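Local structure of orotidine-5-phosphate decarboxylase/orotate phosphoribosyltransferase, putative (Ompdcase-oprtase, putative) (Leishmania infantum, 3QW3) at residues M1-L6 with A129-C134; S98-L103 with M123-K128. The protein probably catalyses decarboxylation of orotidine 5'-phosphate to UMP, the last step of de novo UMP synthesis, through this decarboxylase domain of a bifunctional UMP synthase. All blocks are in the same frame, centred on the assembly; numbering follows the deposited sequence.

Contact 1: M1-L6 with A129-C134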
ATOM      1  N   MET A   1      -1.164 -27.289  -3.558  1.00 31.63           N
ATOM      2  CA  MET A   1      -2.159 -26.461  -4.298  1.00 31.49           C
ATOM      3  C   MET A   1      -1.755 -24.979  -4.284  1.00 30.44           C
ATOM      4  O   MET A   1      -2.452 -24.134  -3.709  1.00 30.89           O
ATOM      5  CB  MET A   1      -3.557 -26.661  -3.698  1.00 32.15           C
ATOM      6  CG  MET A   1      -4.724 -26.259  -4.602  1.00 34.81           C
ATOM      7  SD  MET A   1      -5.383 -27.608  -5.610  1.00 41.04           S
ATOM      8  CE  MET A   1      -4.175 -27.699  -6.938  1.00 39.34           C
ATOM      9  N   SER A   2      -0.626 -24.678  -4.925  1.00 28.69           N
ATOM     10  CA  SER A   2      -0.093 -23.312  -4.968  1.00 26.89           C
ATOM     11  C   SER A   2      -0.864 -22.428  -5.944  1.00 25.46           C
ATOM     12  O   SER A   2      -1.610 -22.923  -6.795  1.00 24.84           O
ATOM     13  CB  SER A   2       1.386 -23.319  -5.358  1.00 27.02           C
ATOM     14  OG  SER A   2       1.546 -23.366  -6.770  1.00 28.06           O
ATOM     15  N   PHE A   3      -0.663 -21.117  -5.825  1.00 23.53           N
ATOM     16  CA  PHE A   3      -1.246 -20.178  -6.769  1.00 22.18           C
ATOM     17  C   PHE A   3      -0.893 -20.529  -8.215  1.00 22.25           C
ATOM     18  O   PHE A   3      -1.770 -20.554  -9.085  1.00 21.63           O
ATOM     19  CB  PHE A   3      -0.797 -18.744  -6.464  1.00 21.61           C
ATOM     20  CG  PHE A   3      -1.214 -17.762  -7.511  1.00 18.80           C
ATOM     21  CD1 PHE A   3      -2.476 -17.185  -7.468  1.00 15.93           C
ATOM     22  CD2 PHE A   3      -0.363 -17.441  -8.566  1.00 17.73           C
ATOM     23  CE1 PHE A   3      -2.881 -16.282  -8.455  1.00 15.02           C
ATOM     24  CE2 PHE A   3      -0.760 -16.533  -9.550  1.00 16.22           C
ATOM     25  CZ  PHE A   3      -2.024 -15.958  -9.486  1.00 14.93           C
ATOM     26  N   PHE A   4       0.386 -20.789  -8.472  1.00 22.62           N
ATOM     27  CA  PHE A   4       0.827 -21.075  -9.837  1.00 23.40           C
ATOM     28  C   PHE A   4       0.418 -22.458 -10.350  1.00 23.40           C
ATOM     29  O   PHE A   4       0.258 -22.634 -11.558  1.00 23.37           O
ATOM     30  CB  PHE A   4       2.322 -20.781 -10.024  1.00 23.91           C
ATOM     31  CG  PHE A   4       2.637 -19.313 -10.019  1.00 25.13           C
ATOM     32  CD1 PHE A   4       2.276 -18.507 -11.097  1.00 27.18           C
ATOM     33  CD2 PHE A   4       3.249 -18.722  -8.915  1.00 27.67           C
ATOM     34  CE1 PHE A   4       2.542 -17.136 -11.085  1.00 28.16           C
ATOM     35  CE2 PHE A   4       3.520 -17.357  -8.896  1.00 26.97           C
ATOM     36  CZ  PHE A   4       3.168 -16.563  -9.979  1.00 28.88           C
ATOM     37  N   ASP A   5       0.219 -23.418  -9.443  1.00 23.51           N
ATOM     38  CA  ASP A   5      -0.387 -24.711  -9.804  1.00 23.66           C
ATOM     39  C   ASP A   5      -1.817 -24.508 -10.296  1.00 23.05           C
ATOM     40  O   ASP A   5      -2.226 -25.081 -11.314  1.00 22.96           O
ATOM     41  CB  ASP A   5      -0.418 -25.671  -8.612  1.00 24.30           C
ATOM     42  CG  ASP A   5       0.951 -26.215  -8.249  1.00 26.08           C
ATOM     43  OD1 ASP A   5       1.853 -26.237  -9.116  1.00 28.84           O
ATOM     44  OD2 ASP A   5       1.109 -26.626  -7.076  1.00 28.71           O
ATOM     45  N   LEU A   6      -2.573 -23.693  -9.563  1.00 21.89           N
ATOM     46  CA  LEU A   6      -3.946 -23.389  -9.928  1.00 21.02           C
ATOM     47  C   LEU A   6      -3.976 -22.581 -11.219  1.00 20.39           C
ATOM     48  O   LEU A   6      -4.744 -22.893 -12.131  1.00 19.97           O
ATOM     49  CB  LEU A   6      -4.674 -22.643  -8.801  1.00 21.43           C
ATOM     50  CG  LEU A   6      -4.926 -23.414  -7.498  1.00 21.89           C
ATOM     51  CD1 LEU A   6      -5.347 -22.462  -6.401  1.00 22.99           C
ATOM     52  CD2 LEU A   6      -5.987 -24.493  -7.694  1.00 23.85           C
ATOM     53  N   ALA A 129       1.388 -16.062  -4.328  1.00 19.16           N
ATOM     54  CA  ALA A 129       2.095 -15.215  -5.273  1.00 17.99           C
ATOM     55  C   ALA A 129       2.037 -13.760  -4.838  1.00 17.02           C
ATOM     56  O   ALA A 129       1.099 -13.342  -4.164  1.00 16.65           O
ATOM     57  CB  ALA A 129       1.521 -15.362  -6.658  1.00 18.25           C
ATOM     58  N   VAL A 130       3.050 -13.006  -5.240  1.00 16.19           N
ATOM     59  CA  VAL A 130       3.107 -11.576  -4.976  1.00 15.80           C
ATOM     60  C   VAL A 130       3.313 -10.864  -6.302  1.00 15.13           C
ATOM     61  O   VAL A 130       4.367 -10.996  -6.934  1.00 15.43           O
ATOM     62  CB  VAL A 130       4.254 -11.230  -4.009  1.00 15.75           C
ATOM     63  CG1 VAL A 130       4.212  -9.742  -3.637  1.00 16.59           C
ATOM     64  CG2 VAL A 130       4.171 -12.105  -2.775  1.00 16.90           C
ATOM     65  N   PHE A 131       2.289 -10.124  -6.725  1.00 14.57           N
ATOM     66  CA  PHE A 131       2.375  -9.307  -7.925  1.00 13.99           C
ATOM     67  C   PHE A 131       2.829  -7.904  -7.540  1.00 13.76           C
ATOM     68  O   PHE A 131       2.094  -7.166  -6.885  1.00 13.86           O
ATOM     69  CB  PHE A 131       1.026  -9.272  -8.643  1.00 13.82           C
ATOM     70  CG  PHE A 131       0.691 -10.559  -9.354  1.00 14.07           C
ATOM     71  CD1 PHE A 131       1.177 -10.794 -10.634  1.00 15.12           C
ATOM     72  CD2 PHE A 131      -0.114 -11.518  -8.745  1.00 15.25           C
ATOM     73  CE1 PHE A 131       0.875 -11.984 -11.311  1.00 15.75           C
ATOM     74  CE2 PHE A 131      -0.421 -12.723  -9.413  1.00 15.74           C
ATOM     75  CZ  PHE A 131       0.081 -12.945 -10.696  1.00 15.89           C
ATOM     76  N   VAL A 132       4.047  -7.554  -7.945  1.00 13.61           N
ATOM     77  CA  VAL A 132       4.668  -6.288  -7.549  1.00 13.83           C
ATOM     78  C   VAL A 132       4.409  -5.220  -8.597  1.00 13.96           C
ATOM     79  O   VAL A 132       4.602  -5.456  -9.790  1.00 14.16           O
ATOM     80  CB  VAL A 132       6.192  -6.453  -7.344  1.00 13.80           C
ATOM     81  CG1 VAL A 132       6.806  -5.139  -6.861  1.00 14.72           C
ATOM     82  CG2 VAL A 132       6.467  -7.559  -6.336  1.00 13.61           C
ATOM     83  N   LEU A 133       3.976  -4.043  -8.153  1.00 13.77           N
ATOM     84  CA  LEU A 133       3.735  -2.938  -9.082  1.00 14.19           C
ATOM     85  C   LEU A 133       4.984  -2.645  -9.889  1.00 14.63           C
ATOM     86  O   LEU A 133       6.080  -2.542  -9.334  1.00 14.34           O
ATOM     87  CB  LEU A 133       3.299  -1.678  -8.330  1.00 14.09           C
ATOM     88  CG  LEU A 133       2.110  -1.786  -7.380  1.00 14.12           C
ATOM     89  CD1 LEU A 133       1.868  -0.404  -6.744  1.00 14.66           C
ATOM     90  CD2 LEU A 133       0.862  -2.268  -8.098  1.00 14.79           C
ATOM     91  N   CYS A 134       4.823  -2.520 -11.201  1.00 15.62           N
ATOM     92  CA  CYS A 134       5.964  -2.261 -12.071  1.00 16.61           C
ATOM     93  C   CYS A 134       5.697  -1.054 -12.961  1.00 17.54           C
ATOM     94  O   CYS A 134       6.306   0.002 -12.788  1.00 16.82           O
ATOM     95  CB  CYS A 134       6.301  -3.509 -12.893  1.00 16.66           C
ATOM     96  SG  CYS A 134       7.698  -3.301 -14.001  1.00 17.85           S
TER

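Contact 2: S98-L103 with M123-K128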
ATOM      1  N   SER A  98      -3.123 -11.858   7.104  1.00 16.99           N
ATOM      2  CA  SER A  98      -4.493 -11.466   6.811  1.00 16.88           C
ATOM      3  C   SER A  98      -4.941 -11.948   5.425  1.00 16.73           C
ATOM      4  O   SER A  98      -5.978 -12.596   5.293  1.00 16.98           O
ATOM      5  CB  SER A  98      -4.648  -9.946   6.916  1.00 16.73           C
ATOM      6  OG  SER A  98      -5.933  -9.553   6.474  1.00 17.52           O
ATOM      7  N   ALA A  99      -4.146 -11.638   4.406  1.00 16.88           N
ATOM      8  CA  ALA A  99      -4.509 -11.948   3.026  1.00 16.89           C
ATOM      9  C   ALA A  99      -4.476 -13.444   2.727  1.00 17.40           C
ATOM     10  O   ALA A  99      -5.393 -13.971   2.099  1.00 17.31           O
ATOM     11  CB  ALA A  99      -3.600 -11.216   2.068  1.00 17.04           C
ATOM     12  N   PHE A 100      -3.427 -14.111   3.194  1.00 17.64           N
ATOM     13  CA  PHE A 100      -3.136 -15.482   2.784  1.00 18.51           C
ATOM     14  C   PHE A 100      -3.773 -16.541   3.681  1.00 19.67           C
ATOM     15  O   PHE A 100      -4.159 -17.606   3.195  1.00 20.28           O
ATOM     16  CB  PHE A 100      -1.626 -15.720   2.719  1.00 18.12           C
ATOM     17  CG  PHE A 100      -0.906 -14.907   1.669  1.00 17.34           C
ATOM     18  CD1 PHE A 100      -1.547 -14.498   0.492  1.00 16.70           C
ATOM     19  CD2 PHE A 100       0.431 -14.590   1.845  1.00 16.11           C
ATOM     20  CE1 PHE A 100      -0.852 -13.759  -0.477  1.00 16.53           C
ATOM     21  CE2 PHE A 100       1.136 -13.862   0.883  1.00 17.11           C
ATOM     22  CZ  PHE A 100       0.487 -13.437  -0.280  1.00 16.66           C
ATOM     23  N   LYS A 101      -3.876 -16.261   4.977  1.00 20.46           N
ATOM     24  CA  LYS A 101      -4.406 -17.252   5.921  1.00 21.41           C
ATOM     25  C   LYS A 101      -5.823 -16.929   6.383  1.00 21.38           C
ATOM     26  O   LYS A 101      -6.700 -17.789   6.342  1.00 22.40           O
ATOM     27  CB  LYS A 101      -3.461 -17.438   7.114  1.00 21.93           C
ATOM     28  CG  LYS A 101      -3.871 -18.582   8.045  1.00 24.44           C
ATOM     29  CD  LYS A 101      -2.759 -18.957   9.014  1.00 27.85           C
ATOM     30  CE  LYS A 101      -2.679 -17.996  10.192  1.00 30.33           C
ATOM     31  N   HIS A 102      -6.055 -15.698   6.829  1.00 20.82           N
ATOM     32  CA  HIS A 102      -7.379 -15.321   7.307  1.00 20.49           C
ATOM     33  C   HIS A 102      -8.396 -15.231   6.176  1.00 20.30           C
ATOM     34  O   HIS A 102      -9.478 -15.809   6.269  1.00 20.51           O
ATOM     35  CB  HIS A 102      -7.332 -14.014   8.108  1.00 20.51           C
ATOM     36  CG  HIS A 102      -6.457 -14.080   9.322  1.00 21.75           C
ATOM     37  ND1 HIS A 102      -6.133 -12.963  10.065  1.00 22.10           N
ATOM     38  CD2 HIS A 102      -5.833 -15.124   9.921  1.00 22.89           C
ATOM     39  CE1 HIS A 102      -5.350 -13.318  11.069  1.00 22.89           C
ATOM     40  NE2 HIS A 102      -5.152 -14.623  11.004  1.00 23.05           N
ATOM     41  N   LEU A 103      -8.042 -14.518   5.108  1.00 19.79           N
ATOM     42  CA  LEU A 103      -8.943 -14.358   3.967  1.00 19.92           C
ATOM     43  C   LEU A 103      -8.818 -15.490   2.948  1.00 20.11           C
ATOM     44  O   LEU A 103      -9.716 -15.678   2.116  1.00 20.18           O
ATOM     45  CB  LEU A 103      -8.728 -13.004   3.282  1.00 19.94           C
ATOM     46  CG  LEU A 103      -9.147 -11.757   4.065  1.00 19.98           C
ATOM     47  CD1 LEU A 103      -8.557 -10.509   3.398  1.00 20.27           C
ATOM     48  CD2 LEU A 103     -10.658 -11.651   4.187  1.00 19.68           C
ATOM     49  N   MET A 123       6.581 -12.811   0.100  1.00 22.70           N
ATOM     50  CA  MET A 123       7.207 -13.807  -0.786  1.00 23.33           C
ATOM     51  C   MET A 123       7.659 -15.084  -0.074  1.00 23.98           C
ATOM     52  O   MET A 123       7.945 -16.094  -0.725  1.00 24.22           O
ATOM     53  CB  MET A 123       8.372 -13.178  -1.553  1.00 23.22           C
ATOM     54  CG  MET A 123       7.944 -12.040  -2.475  1.00 23.48           C
ATOM     55  SD  MET A 123       9.312 -11.115  -3.174  1.00 24.34           S
ATOM     56  CE  MET A 123       8.434  -9.955  -4.216  1.00 24.99           C
ATOM     57  N   ARG A 124       7.714 -15.046   1.256  1.00 24.47           N
ATOM     58  CA  ARG A 124       8.148 -16.209   2.040  1.00 25.22           C
ATOM     59  C   ARG A 124       7.124 -17.355   2.048  1.00 25.40           C
ATOM     60  O   ARG A 124       7.431 -18.465   2.500  1.00 25.59           O
ATOM     61  CB  ARG A 124       8.537 -15.795   3.467  1.00 25.52           C
ATOM     62  CG  ARG A 124       7.417 -15.174   4.280  1.00 27.34           C
ATOM     63  CD  ARG A 124       7.923 -14.665   5.633  1.00 30.41           C
ATOM     64  NE  ARG A 124       8.323 -15.751   6.529  1.00 33.74           N
ATOM     65  CZ  ARG A 124       7.490 -16.429   7.313  1.00 35.38           C
ATOM     66  NH1 ARG A 124       6.192 -16.151   7.322  1.00 36.46           N
ATOM     67  NH2 ARG A 124       7.959 -17.395   8.094  1.00 36.37           N
ATOM     68  N   TYR A 125       5.914 -17.077   1.559  1.00 25.49           N
ATOM     69  CA  TYR A 125       4.881 -18.095   1.384  1.00 25.52           C
ATOM     70  C   TYR A 125       5.032 -18.682  -0.022  1.00 25.61           C
ATOM     71  O   TYR A 125       4.572 -18.076  -0.990  1.00 25.04           O
ATOM     72  CB  TYR A 125       3.482 -17.480   1.489  1.00 25.79           C
ATOM     73  CG  TYR A 125       3.014 -17.005   2.854  1.00 26.18           C
ATOM     74  CD1 TYR A 125       3.558 -15.866   3.451  1.00 26.19           C
ATOM     75  CD2 TYR A 125       1.977 -17.661   3.515  1.00 27.31           C
ATOM     76  CE1 TYR A 125       3.109 -15.422   4.688  1.00 26.29           C
ATOM     77  CE2 TYR A 125       1.519 -17.224   4.753  1.00 27.76           C
ATOM     78  CZ  TYR A 125       2.090 -16.103   5.332  1.00 27.68           C
ATOM     79  OH  TYR A 125       1.634 -15.673   6.557  1.00 28.47           O
ATOM     80  N   PRO A 126       5.660 -19.868  -0.147  1.00 25.59           N
ATOM     81  CA  PRO A 126       5.928 -20.411  -1.487  1.00 25.52           C
ATOM     82  C   PRO A 126       4.660 -20.720  -2.293  1.00 25.25           C
ATOM     83  O   PRO A 126       4.688 -20.670  -3.528  1.00 25.60           O
ATOM     84  CB  PRO A 126       6.704 -21.707  -1.197  1.00 25.70           C
ATOM     85  CG  PRO A 126       7.180 -21.572   0.214  1.00 25.93           C
ATOM     86  CD  PRO A 126       6.116 -20.787   0.911  1.00 25.78           C
ATOM     87  N   ASP A 127       3.568 -21.019  -1.592  1.00 24.74           N
ATOM     88  CA  ASP A 127       2.285 -21.370  -2.212  1.00 24.50           C
ATOM     89  C   ASP A 127       1.448 -20.151  -2.620  1.00 23.28           C
ATOM     90  O   ASP A 127       0.397 -20.297  -3.257  1.00 22.70           O
ATOM     91  CB  ASP A 127       1.474 -22.288  -1.285  1.00 25.30           C
ATOM     92  CG  ASP A 127       1.248 -21.688   0.106  1.00 28.19           C
ATOM     93  OD1 ASP A 127       2.193 -21.107   0.687  1.00 32.22           O
ATOM     94  OD2 ASP A 127       0.117 -21.814   0.628  1.00 31.18           O
ATOM     95  N   LYS A 128       1.919 -18.960  -2.248  1.00 21.95           N
ATOM     96  CA  LYS A 128       1.229 -17.705  -2.548  1.00 20.96           C
ATOM     97  C   LYS A 128       2.056 -16.845  -3.493  1.00 20.66           C
ATOM     98  O   LYS A 128       3.285 -16.886  -3.466  1.00 22.03           O
ATOM     99  CB  LYS A 128       0.939 -16.927  -1.255  1.00 20.84           C
ATOM    100  CG  LYS A 128       0.220 -17.727  -0.166  1.00 20.34           C
ATOM    101  CD  LYS A 128      -1.225 -18.059  -0.532  1.00 20.56           C
ATOM    102  CE  LYS A 128      -1.871 -18.941   0.524  1.00 19.69           C
ATOM    103  NZ  LYS A 128      -3.322 -19.144   0.244  1.00 20.75           N
TER

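Contact 1: M1-L6 with A129-C134
The helical turn that presents F3 and F4 to A129 is started by S2, whose OG takes the backbone N-H of D5 in a 3.0 Å bond at an N-H...O angle of 160°. Serine suits this N-cap because its short hydroxyl can replace the missing helical acceptor; D5 OD2 answers with a weak bond to S2 N, completing a capping box. Across the contact everything is apolar. F3 has CG anti to its backbone N (chi1 172°), which carries the ring onto the strand. Its CD2 comes within 3.4 Å of A129 CB, and its far end, CZ, lies 3.6 Å from CE2 of F131. That approach runs in at the edge of the F131 ring, close to its plane, with the two side chains roughly at right angles and their planes 79° apart. F4 adds a second ring, its CE2 3.6 Å from the same A129 methyl, while one face covers F3 CD2. A129 is small enough to sit against both rings, whereas F131 reaches back from two residues further along, also touching T109 and V175 of the adjacent strands. A129 and F131 thus belong to the inward side of the barrel, with V130 turned toward helix 116-123. The chemistry implies that polar capping sets the turn, while close aromatic packing seats it against the start of strand 129-135, across the N-terminal end of the barrel.

Contact 2: S98-L103 with M123-K128
K128 lies along one face of the F100 ring. Its CB begins the contact, 3.6 Å from the ring centroid and only 8° off the normal, a CH-pi arrangement almost over the centre. The chain bends at chi2 (-69°), turning it across the same face: K128 CG is 3.5 Å from F100 CG, and K128 CD passes F100 CD1 at 3.7 Å. CE has cleared the ring and approaches the F100 backbone, so that K128 NZ makes a weak bond to F100 O at 3.4 Å; its stronger partner is the carbonyl of A105, in the loop following the helix. The two side chains thus slide past each other in opposite directions, each reaching back toward the other's root. A lysine suits the place because its methylenes can lie flat on an aromatic face while its ammonium reaches carbonyls past the ring.

Y125 meets F100 differently. The edge of F100 points at the tyrosine face, with F100 CD2 3.7 Å from Y125 CG, in an edge-to-face pair whose planes stand at 62°. The phenol OH continues to T97 OG1 through a weak hydrogen bond, and the ring also rests on A96. A type I turn from Y125 to K128, closed by K128 N to Y125 O at 3.1 Å, brings both side chains onto F100, which packs on I108 as well. Helix 89-102 is in this way joined to the loop before strand 129-135. The carbonyl of A105, helped weakly by that of F100, would be expected to stabilise the lysine's positive charge, so one lysine probably serves both an apolar face, through its methylenes, and backbone carbonyls, through its ammonium.

Overall arrangement
The centres of the two contacts lie 10 Å apart, and contact 2 is nested along the chain inside the loop closed by contact 1. Both belong to the TIM-barrel decarboxylase domain and meet where the loop 123-128 runs into strand 129-135. There F3 N lies 2.9 Å from D127 O, a probable hydrogen bond tying the N-terminal helix to the turn, while M123 packs on V130 and V132. Contact 1 lies across the N-terminal mouth of the barrel, against inward side chains of strand 129-135; contact 2 lies further out, joining helix 89-102 to that loop. Together they connect the N-terminal segment, the barrel wall and the surrounding helices at the N-terminal ends of the strands, whereas TIM-barrel active sites lie at the C-terminal ends.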